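Local coordinates for amidase, hydantoinase/carbamoylase family (PDB 6C0D), which probably hydrolyses N-carbamoyl-L-amino acids as a homodimeric, metal-dependent amidase of the peptidase M20 family, at residues 222-227 against 288-293; 81-86 against 187-192; 208-213 against 352-357. All blocks are in the same frame, centred on the assembly; numbering follows the deposited sequence. Where two conformers were deposited one is given.

Interaction 1 of 3, residues 222-227 against 288-293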
loop_
_atom_site.group_PDB
_atom_site.type_symbol
_atom_site.label_atom_id
_atom_site.label_comp_id
_atom_site.label_asym_id
_atom_site.label_seq_id
_atom_site.Cartn_x
_atom_site.Cartn_y
_atom_site.Cartn_z
ATOM N N PHE A 222 -5.601 5.760 14.505
ATOM C CA PHE A 222 -5.671 4.327 14.746
ATOM C C PHE A 222 -5.056 3.588 13.572
ATOM O O PHE A 222 -5.084 4.067 12.432
ATOM C CB PHE A 222 -7.113 3.837 14.897
ATOM C CG PHE A 222 -7.803 4.343 16.131
ATOM C CD1 PHE A 222 -7.772 3.604 17.305
ATOM C CD2 PHE A 222 -8.516 5.531 16.103
ATOM C CE1 PHE A 222 -8.413 4.057 18.443
ATOM C CE2 PHE A 222 -9.151 6.005 17.256
ATOM C CZ PHE A 222 -9.107 5.253 18.418
ATOM N N GLN A 223 -4.519 2.409 13.862
ATOM C CA GLN A 223 -4.310 1.399 12.838
ATOM C C GLN A 223 -5.405 0.362 12.981
ATOM O O GLN A 223 -5.787 -0.014 14.093
ATOM C CB GLN A 223 -2.960 0.698 12.976
ATOM C CG GLN A 223 -1.749 1.503 12.607
ATOM C CD GLN A 223 -0.509 0.635 12.587
ATOM O OE1 GLN A 223 -0.602 -0.595 12.623
ATOM N NE2 GLN A 223 0.657 1.263 12.535
ATOM N N LEU A 224 -5.911 -0.103 11.860
ATOM C CA LEU A 224 -6.895 -1.171 11.855
ATOM C C LEU A 224 -6.338 -2.300 11.006
ATOM O O LEU A 224 -6.097 -2.117 9.803
ATOM C CB LEU A 224 -8.226 -0.666 11.316
ATOM C CG LEU A 224 -9.373 -1.658 11.352
ATOM C CD1 LEU A 224 -9.686 -2.101 12.781
ATOM C CD2 LEU A 224 -10.534 -0.956 10.751
ATOM N N ARG A 225 -6.101 -3.447 11.640
ATOM C CA ARG A 225 -5.524 -4.622 10.996
ATOM C C ARG A 225 -6.610 -5.641 10.703
ATOM O O ARG A 225 -7.539 -5.812 11.498
ATOM C CB ARG A 225 -4.467 -5.283 11.886
ATOM C CG ARG A 225 -3.211 -4.471 12.127
ATOM C CD ARG A 225 -2.238 -5.263 13.010
ATOM N NE ARG A 225 -1.022 -4.507 13.307
ATOM C CZ ARG A 225 -0.233 -4.737 14.352
ATOM N NH1 ARG A 225 -0.539 -5.694 15.216
ATOM N NH2 ARG A 225 0.851 -3.995 14.546
ATOM N N PHE A 226 -6.466 -6.340 9.578
ATOM C CA PHE A 226 -7.380 -7.391 9.159
ATOM C C PHE A 226 -6.568 -8.652 8.948
ATOM O O PHE A 226 -5.544 -8.621 8.258
ATOM C CB PHE A 226 -8.124 -6.984 7.882
ATOM C CG PHE A 226 -9.005 -5.803 8.103
ATOM C CD1 PHE A 226 -8.483 -4.514 8.039
ATOM C CD2 PHE A 226 -10.330 -5.978 8.464
ATOM C CE1 PHE A 226 -9.284 -3.399 8.288
ATOM C CE2 PHE A 226 -11.146 -4.868 8.719
ATOM C CZ PHE A 226 -10.615 -3.577 8.632
ATOM N N ILE A 227 -6.988 -9.741 9.588
ATOM C CA ILE A 227 -6.238 -10.986 9.554
ATOM C C ILE A 227 -7.121 -12.022 8.894
ATOM O O ILE A 227 -8.118 -12.466 9.480
ATOM C CB ILE A 227 -5.799 -11.449 10.948
ATOM C CG1 ILE A 227 -4.889 -10.402 11.620
ATOM C CG2 ILE A 227 -5.058 -12.766 10.829
ATOM C CD1 ILE A 227 -5.641 -9.320 12.373
ATOM N N ALA A 288 -4.011 -7.220 6.006
ATOM C CA ALA A 288 -4.216 -5.887 5.461
ATOM C C ALA A 288 -4.298 -4.912 6.628
ATOM O O ALA A 288 -4.798 -5.263 7.703
ATOM C CB ALA A 288 -5.487 -5.814 4.614
ATOM N N VAL A 289 -3.832 -3.683 6.414
ATOM C CA VAL A 289 -3.864 -2.666 7.464
ATOM C C VAL A 289 -4.194 -1.319 6.840
ATOM O O VAL A 289 -3.740 -0.998 5.734
ATOM C CB VAL A 289 -2.527 -2.619 8.245
ATOM C CG1 VAL A 289 -1.376 -2.304 7.311
ATOM C CG2 VAL A 289 -2.593 -1.581 9.388
ATOM N N LEU A 290 -5.022 -0.540 7.536
ATOM C CA LEU A 290 -5.258 0.837 7.133
ATOM C C LEU A 290 -4.867 1.748 8.288
ATOM O O LEU A 290 -4.879 1.339 9.454
ATOM C CB LEU A 290 -6.722 1.093 6.718
ATOM C CG LEU A 290 -7.874 1.009 7.744
ATOM C CD1 LEU A 290 -7.961 2.259 8.673
ATOM C CD2 LEU A 290 -9.185 0.851 7.008
ATOM N N HIS A 291 -4.522 2.980 7.950
ATOM C CA HIS A 291 -4.311 4.038 8.926
ATOM C C HIS A 291 -5.481 5.010 8.840
ATOM O O HIS A 291 -5.846 5.450 7.740
ATOM C CB HIS A 291 -2.985 4.753 8.661
ATOM C CG HIS A 291 -1.788 3.861 8.789
ATOM N ND1 HIS A 291 -0.509 4.347 8.954
ATOM C CD2 HIS A 291 -1.678 2.512 8.776
ATOM C CE1 HIS A 291 0.335 3.333 9.054
ATOM N NE2 HIS A 291 -0.350 2.210 8.950
ATOM N N LEU A 292 -6.084 5.318 9.992
ATOM C CA LEU A 292 -7.270 6.154 10.085
ATOM C C LEU A 292 -6.977 7.323 11.016
ATOM O O LEU A 292 -6.417 7.130 12.101
ATOM C CB LEU A 292 -8.471 5.369 10.633
ATOM C CG LEU A 292 -9.757 6.157 10.895
ATOM C CD1 LEU A 292 -10.397 6.546 9.552
ATOM C CD2 LEU A 292 -10.732 5.349 11.735
ATOM N N GLN A 293 -7.353 8.522 10.592
ATOM C CA GLN A 293 -7.267 9.703 11.446
ATOM C C GLN A 293 -8.636 10.353 11.466
ATOM O O GLN A 293 -9.353 10.305 10.469
ATOM C CB GLN A 293 -6.233 10.700 10.910
ATOM C CG GLN A 293 -6.036 11.944 11.786
ATOM C CD GLN A 293 -5.069 12.910 11.126
ATOM O OE1 GLN A 293 -5.481 13.789 10.379
ATOM N NE2 GLN A 293 -3.774 12.719 11.370
#

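Interaction 2 of 3, residues 81-86 against 187-192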
loop_
_atom_site.group_PDB
_atom_site.type_symbol
_atom_site.label_atom_id
_atom_site.label_comp_id
_atom_site.label_asym_id
_atom_site.label_seq_id
_atom_site.Cartn_x
_atom_site.Cartn_y
_atom_site.Cartn_z
ATOM N N GLY A 81 3.093 46.470 34.193
ATOM C CA GLY A 81 1.703 46.076 34.099
ATOM C C GLY A 81 1.469 44.804 33.304
ATOM O O GLY A 81 2.409 44.108 32.909
ATOM N N PRO A 82 0.201 44.484 33.043
ATOM C CA PRO A 82 -0.118 43.217 32.372
ATOM C C PRO A 82 0.284 43.234 30.914
ATOM O O PRO A 82 0.199 44.261 30.236
ATOM C CB PRO A 82 -1.644 43.111 32.510
ATOM C CG PRO A 82 -2.104 44.536 32.623
ATOM C CD PRO A 82 -1.007 45.259 33.383
ATOM N N ALA A 83 0.655 42.056 30.414
ATOM C CA ALA A 83 1.234 41.929 29.085
ATOM C C ALA A 83 0.389 41.016 28.205
ATOM O O ALA A 83 -0.194 40.029 28.663
ATOM C CB ALA A 83 2.667 41.377 29.156
ATOM N N LEU A 84 0.345 41.370 26.933
ATOM C CA LEU A 84 -0.162 40.515 25.875
ATOM C C LEU A 84 1.032 39.915 25.136
ATOM O O LEU A 84 1.920 40.651 24.709
ATOM C CB LEU A 84 -1.028 41.340 24.916
ATOM C CG LEU A 84 -1.381 40.687 23.563
ATOM C CD1 LEU A 84 -2.289 39.502 23.812
ATOM C CD2 LEU A 84 -2.091 41.735 22.704
ATOM N N VAL A 85 1.046 38.594 24.972
ATOM C CA VAL A 85 2.100 37.900 24.227
ATOM C C VAL A 85 1.569 37.602 22.827
ATOM O O VAL A 85 0.471 37.052 22.687
ATOM C CB VAL A 85 2.514 36.594 24.935
ATOM C CG1 VAL A 85 3.662 35.891 24.179
ATOM C CG2 VAL A 85 2.892 36.839 26.406
ATOM N N ILE A 86 2.318 37.982 21.792
ATOM C CA ILE A 86 1.921 37.698 20.413
ATOM C C ILE A 86 3.048 36.919 19.763
ATOM O O ILE A 86 4.210 37.334 19.833
ATOM C CB ILE A 86 1.640 38.982 19.604
ATOM C CG1 ILE A 86 0.733 39.927 20.398
ATOM C CG2 ILE A 86 1.046 38.606 18.224
ATOM C CD1 ILE A 86 0.534 41.283 19.723
ATOM N N LYS A 187 1.181 35.931 36.593
ATOM C CA LYS A 187 0.707 37.200 37.137
ATOM C C LYS A 187 0.832 38.332 36.114
ATOM O O LYS A 187 -0.009 39.237 36.091
ATOM C CB LYS A 187 1.470 37.556 38.413
ATOM N N ARG A 188 1.857 38.291 35.259
ATOM C CA ARG A 188 2.140 39.359 34.300
ATOM C C ARG A 188 1.533 39.113 32.918
ATOM O O ARG A 188 0.899 40.011 32.356
ATOM C CB ARG A 188 3.662 39.547 34.182
ATOM C CG ARG A 188 4.119 40.488 33.073
ATOM C CD ARG A 188 5.641 40.710 33.079
ATOM N NE ARG A 188 5.947 41.604 31.976
ATOM C CZ ARG A 188 6.060 41.207 30.710
ATOM N NH1 ARG A 188 6.256 42.103 29.750
ATOM N NH2 ARG A 188 5.976 39.915 30.396
ATOM N N GLN A 189 1.737 37.923 32.339
ATOM C CA GLN A 189 1.316 37.614 30.967
ATOM C C GLN A 189 -0.107 37.070 30.996
ATOM O O GLN A 189 -0.344 35.942 31.441
ATOM C CB GLN A 189 2.303 36.627 30.345
ATOM C CG GLN A 189 3.668 37.302 30.127
ATOM C CD GLN A 189 4.831 36.339 30.035
ATOM O OE1 GLN A 189 4.890 35.361 30.770
ATOM N NE2 GLN A 189 5.772 36.619 29.126
ATOM N N ARG A 190 -1.063 37.875 30.530
ATOM C CA ARG A 190 -2.459 37.541 30.764
ATOM C C ARG A 190 -3.217 37.122 29.514
ATOM O O ARG A 190 -4.379 36.710 29.636
ATOM C CB ARG A 190 -3.194 38.718 31.416
ATOM C CG ARG A 190 -2.699 39.061 32.825
ATOM C CD ARG A 190 -2.737 37.860 33.759
ATOM N NE ARG A 190 -4.031 37.181 33.777
ATOM C CZ ARG A 190 -4.185 35.869 33.622
ATOM N NH1 ARG A 190 -3.126 35.093 33.446
ATOM N NH2 ARG A 190 -5.396 35.330 33.654
ATOM N N ALA A 191 -2.593 37.177 28.342
ATOM C CA ALA A 191 -3.281 36.788 27.113
ATOM C C ALA A 191 -2.244 36.467 26.055
ATOM O O ALA A 191 -1.139 37.008 26.081
ATOM C CB ALA A 191 -4.206 37.898 26.610
ATOM N N TYR A 192 -2.617 35.579 25.125
ATOM C CA TYR A 192 -1.743 35.170 24.026
ATOM C C TYR A 192 -2.525 35.244 22.717
ATOM O O TYR A 192 -3.655 34.749 22.648
ATOM C CB TYR A 192 -1.217 33.739 24.256
ATOM C CG TYR A 192 -0.431 33.161 23.091
ATOM C CD1 TYR A 192 -0.946 32.122 22.322
ATOM C CD2 TYR A 192 0.826 33.656 22.771
ATOM C CE1 TYR A 192 -0.214 31.589 21.248
ATOM C CE2 TYR A 192 1.552 33.155 21.699
ATOM C CZ TYR A 192 1.025 32.109 20.950
ATOM O OH TYR A 192 1.764 31.589 19.916
HETATM O O HOH W 1 4.967 44.146 32.314
#

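Interaction 3 of 3, residues 208-213 against 352-357. With EDO (1,2-ethanediol), chain J.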
loop_
_atom_site.group_PDB
_atom_site.type_symbol
_atom_site.label_atom_id
_atom_site.label_comp_id
_atom_site.label_asym_id
_atom_site.label_seq_id
_atom_site.Cartn_x
_atom_site.Cartn_y
_atom_site.Cartn_z
ATOM N N LYS A 208 -13.519 34.349 2.062
ATOM C CA LYS A 208 -13.361 35.343 3.121
ATOM C C LYS A 208 -11.877 35.622 3.349
ATOM O O LYS A 208 -11.004 34.885 2.891
ATOM C CB LYS A 208 -13.990 34.865 4.429
ATOM C CG LYS A 208 -15.446 34.469 4.366
ATOM C CD LYS A 208 -16.361 35.668 4.378
ATOM C CE LYS A 208 -17.752 35.249 4.824
ATOM N NZ LYS A 208 -18.763 36.294 4.556
ATOM N N LEU A 209 -11.596 36.703 4.081
ATOM C CA LEU A 209 -10.237 37.177 4.272
ATOM C C LEU A 209 -9.705 36.972 5.688
ATOM O O LEU A 209 -8.487 37.041 5.880
ATOM C CB LEU A 209 -10.147 38.674 3.921
ATOM C CG LEU A 209 -10.596 39.027 2.480
ATOM C CD1 LEU A 209 -10.422 40.531 2.218
ATOM C CD2 LEU A 209 -9.818 38.189 1.455
ATOM N N ILE A 210 -10.577 36.780 6.678
ATOM C CA ILE A 210 -10.169 36.752 8.086
ATOM C C ILE A 210 -10.930 35.641 8.775
ATOM O O ILE A 210 -12.160 35.587 8.675
ATOM C CB ILE A 210 -10.468 38.082 8.808
ATOM C CG1 ILE A 210 -9.692 39.247 8.178
ATOM C CG2 ILE A 210 -10.187 37.950 10.340
ATOM C CD1 ILE A 210 -8.177 39.193 8.377
ATOM N N GLY A 211 -10.219 34.776 9.499
ATOM C CA GLY A 211 -10.919 33.777 10.302
ATOM C C GLY A 211 -10.639 33.970 11.784
ATOM O O GLY A 211 -9.481 34.159 12.184
ATOM N N VAL A 212 -11.688 33.954 12.603
ATOM C CA VAL A 212 -11.552 34.023 14.061
ATOM C C VAL A 212 -11.686 32.599 14.577
ATOM O O VAL A 212 -12.755 32.002 14.450
ATOM C CB VAL A 212 -12.624 34.926 14.681
ATOM C CG1 VAL A 212 -12.517 34.899 16.238
ATOM C CG2 VAL A 212 -12.493 36.369 14.146
ATOM N N VAL A 213 -10.629 32.062 15.177
ATOM C CA VAL A 213 -10.599 30.633 15.513
ATOM C C VAL A 213 -11.407 30.355 16.783
ATOM O O VAL A 213 -11.194 30.976 17.837
ATOM C CB VAL A 213 -9.148 30.149 15.635
ATOM C CG1 VAL A 213 -9.089 28.694 16.144
ATOM C CG2 VAL A 213 -8.439 30.245 14.241
ATOM N N ALA A 352 -14.900 45.548 12.119
ATOM C CA ALA A 352 -14.591 46.954 11.899
ATOM C C ALA A 352 -13.775 47.148 10.627
ATOM O O ALA A 352 -14.032 48.077 9.851
ATOM C CB ALA A 352 -13.831 47.519 13.107
ATOM N N LEU A 353 -12.778 46.294 10.404
ATOM C CA LEU A 353 -11.809 46.516 9.332
ATOM C C LEU A 353 -12.031 45.638 8.110
ATOM O O LEU A 353 -11.572 45.997 7.011
ATOM C CB LEU A 353 -10.385 46.288 9.859
ATOM C CG LEU A 353 -10.029 47.234 11.005
ATOM C CD1 LEU A 353 -8.554 47.038 11.348
ATOM C CD2 LEU A 353 -10.304 48.704 10.653
ATOM N N ALA A 354 -12.730 44.509 8.260
ATOM C CA ALA A 354 -13.025 43.623 7.131
ATOM C C ALA A 354 -14.506 43.245 7.123
ATOM O O ALA A 354 -14.862 42.068 7.106
ATOM C CB ALA A 354 -12.128 42.388 7.197
ATOM N N PRO A 355 -15.400 44.233 7.164
ATOM C CA PRO A 355 -16.828 43.922 7.258
ATOM C C PRO A 355 -17.277 43.042 6.102
ATOM O O PRO A 355 -16.918 43.269 4.941
ATOM C CB PRO A 355 -17.497 45.307 7.224
ATOM C CG PRO A 355 -16.486 46.226 6.685
ATOM C CD PRO A 355 -15.158 45.689 7.120
ATOM N N GLY A 356 -18.045 42.003 6.430
ATOM C CA GLY A 356 -18.517 41.074 5.430
ATOM C C GLY A 356 -17.477 40.121 4.883
ATOM O O GLY A 356 -17.803 39.329 3.982
ATOM N N GLN A 357 -16.244 40.153 5.398
ATOM C CA GLN A 357 -15.184 39.301 4.862
ATOM C C GLN A 357 -14.485 38.513 5.965
ATOM O O GLN A 357 -13.313 38.155 5.832
ATOM C CB GLN A 357 -14.174 40.136 4.067
ATOM C CG GLN A 357 -14.825 40.841 2.865
ATOM C CD GLN A 357 -15.339 39.902 1.790
ATOM O OE1 GLN A 357 -15.154 38.677 1.842
ATOM N NE2 GLN A 357 -15.991 40.481 0.775
HETATM C C1 EDO J . -9.835 34.883 0.024
HETATM O O1 EDO J . -10.107 33.578 0.554
HETATM C C2 EDO J . -8.797 34.834 -1.093
HETATM O O2 EDO J . -9.442 35.195 -2.327
#

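Interaction 1 of 3, residues 222-227 against 288-293
Phe-222, Leu-224 and Phe-226 are each joined to their partners, Leu-292, Leu-290 and Ala-288, by a reciprocal pair of backbone hydrogen bonds. These six bonds define an antiparallel ladder, with the strand directions 166° apart. The bond from Phe-226 N to Ala-288 O measures 2.7 Å, and the same oxygen lies in the plane of the Phe-226 ring, at its edge. CA-H groups of the non-hydrogen-bonded pairs face carbonyl oxygens of the adjacent hydrogen-bonded pairs, as where Val-289 CA comes 3.3 Å from Leu-224 O.

Between side chains, the contacts on the face of Gln-223 and His-291 are partly polar. The Gln-223 amide runs beside the imidazole with the two planes 10° apart, and Gln-223 CG makes a CH-pi contact 4.2 Å from the ring centroid. On the other face the contacts are apolar: Leu-290 CG, set between the backbone N and the carbonyl carbon (chi1 66°), lies 4.0 Å from Leu-224 CB.

That apolar face packs on helices 244-262 and 299-317, with Phe-226 meeting the ring of Phe-251. Strands 323-328 and 268-277 flank the pair, while His-291 meets Phe-281 of the second subunit, in keeping with the sheet-and-helix dimerisation domain of dimeric M20 enzymes.

Interaction 2 of 3, residues 81-86 against 187-192
Arg-188 reaches Ala-83 through a chain extended from CG to NE, with CG anti to the backbone N (chi1 172°); a turn at the last torsion brings Arg-188 CZ to 3.7 Å from Ala-83 CB. That methyl lies over one face of the guanidinium, 3.6 Å above the plane and displaced toward its rim. Tyr-192 CG is likewise anti to the backbone N; Val-85 CG1 lies at the edge of the Tyr-192 ring, in plane, 3.9 Å from Tyr-192 CD2. The other branch, Val-85 CG2, meets the aliphatic part of Gln-189, 3.8 Å from Gln-189 CG.

The backbones run parallel, 36° apart in direction. Ala-83 is bonded through both its polar atoms, Ala-83 N to Arg-188 O at 2.8 Å and Arg-190 N to Ala-83 O, and Val-85 N follows with an almost straight bond to Ala-191 O (2.9 Å, 178° at the hydrogen). Strands 83-88 and 189-198 are thus adjacent parallel strands of the zinc-binding catalytic domain of the M20 fold, and they lead on to the zinc ligands His-89 and His-196. On the opposite face from Val-85, Leu-84 CD1 packs 3.8 Å from Ala-191 CB, and Leu-84 also touches helix 399-419.

Asp-127 OD2, on neighbouring strand 125-130, forms a salt bridge with Arg-188 NH2 and accepts a hydrogen bond from Gln-189 NE2, which would help fix both side chains. Tyr-192 OH is hydrogen-bonded to Glu-194 and Trp-131. At the loop end, one water accepts from Arg-188 NE at 2.7 Å and also lies within bonding distance of Gly-81 O.

Interaction 3 of 3, residues 208-213 against 352-357
Leu-209 and Lys-208 meet Gln-357 where a type II beta turn, Ala-354 to Gln-357, follows helix 340-353 and leads into strand 358-363, the parallel neighbour of strand 210-227. The turn is closed by Gln-357 N bonding to Ala-354 O at 2.9 Å, with Gly-356 at positive phi. Its last carbonyl then receives two donors from the opposite segment: Leu-209 N at 2.8 Å from Gln-357 O, and Ile-210 N in a weak, bent bond (133° at the hydrogen).

The Lys-208 side chain follows the backbone of the turn. A bend at chi2 (-79°) turns CD inward, 3.8 Å from both Gln-357 CA and Gln-357 C, and the remainder of the chain is extended toward Gly-356. In Gln-357, too, a bend at chi2 turns CD aside from a straight chain. Its OE1 lies 4.0 Å from Lys-208 CA. Leu-209 crosses the Gln-357 side chain obliquely, its CG 4.1 Å from Gln-357 CB, while it also touches His-401 and Leu-404 of helix 399-419. Deeper in, Ile-210 CG1 packs on Ala-354 CB, and the same isoleucine touches Ala-350 and Trp-358.

A 1,2-ethanediol, probably from the crystallisation liquor, donates through O1 to Lys-208 O. The ammonium of Lys-208 bonds to the turn itself: NZ stands 3.2 Å from Gly-356 O, 57° out of the carbonyl plane.

Interactions 1 and 2 are largely buried strand pairings, one antiparallel and one parallel; interaction 3 is only partly buried and joins a turn to the start of a strand. Strand 210-227 serves both interaction 1, near its end, and interaction 3, at its beginning, with centres 40 Å apart. Interaction 1 is nested within the loop that interaction 3 closes, whereas interaction 2 closes before either. Chemistry follows position: interaction 1 combines a ladder with an apolar face under helices and reaches the second subunit; interaction 2, whose Tyr-192 side chain lies about 9 Å from the zinc, adds charged and amide groups sharing a carboxylate; interaction 3 combines a few bonds to turn carbonyls with a small apolar contact.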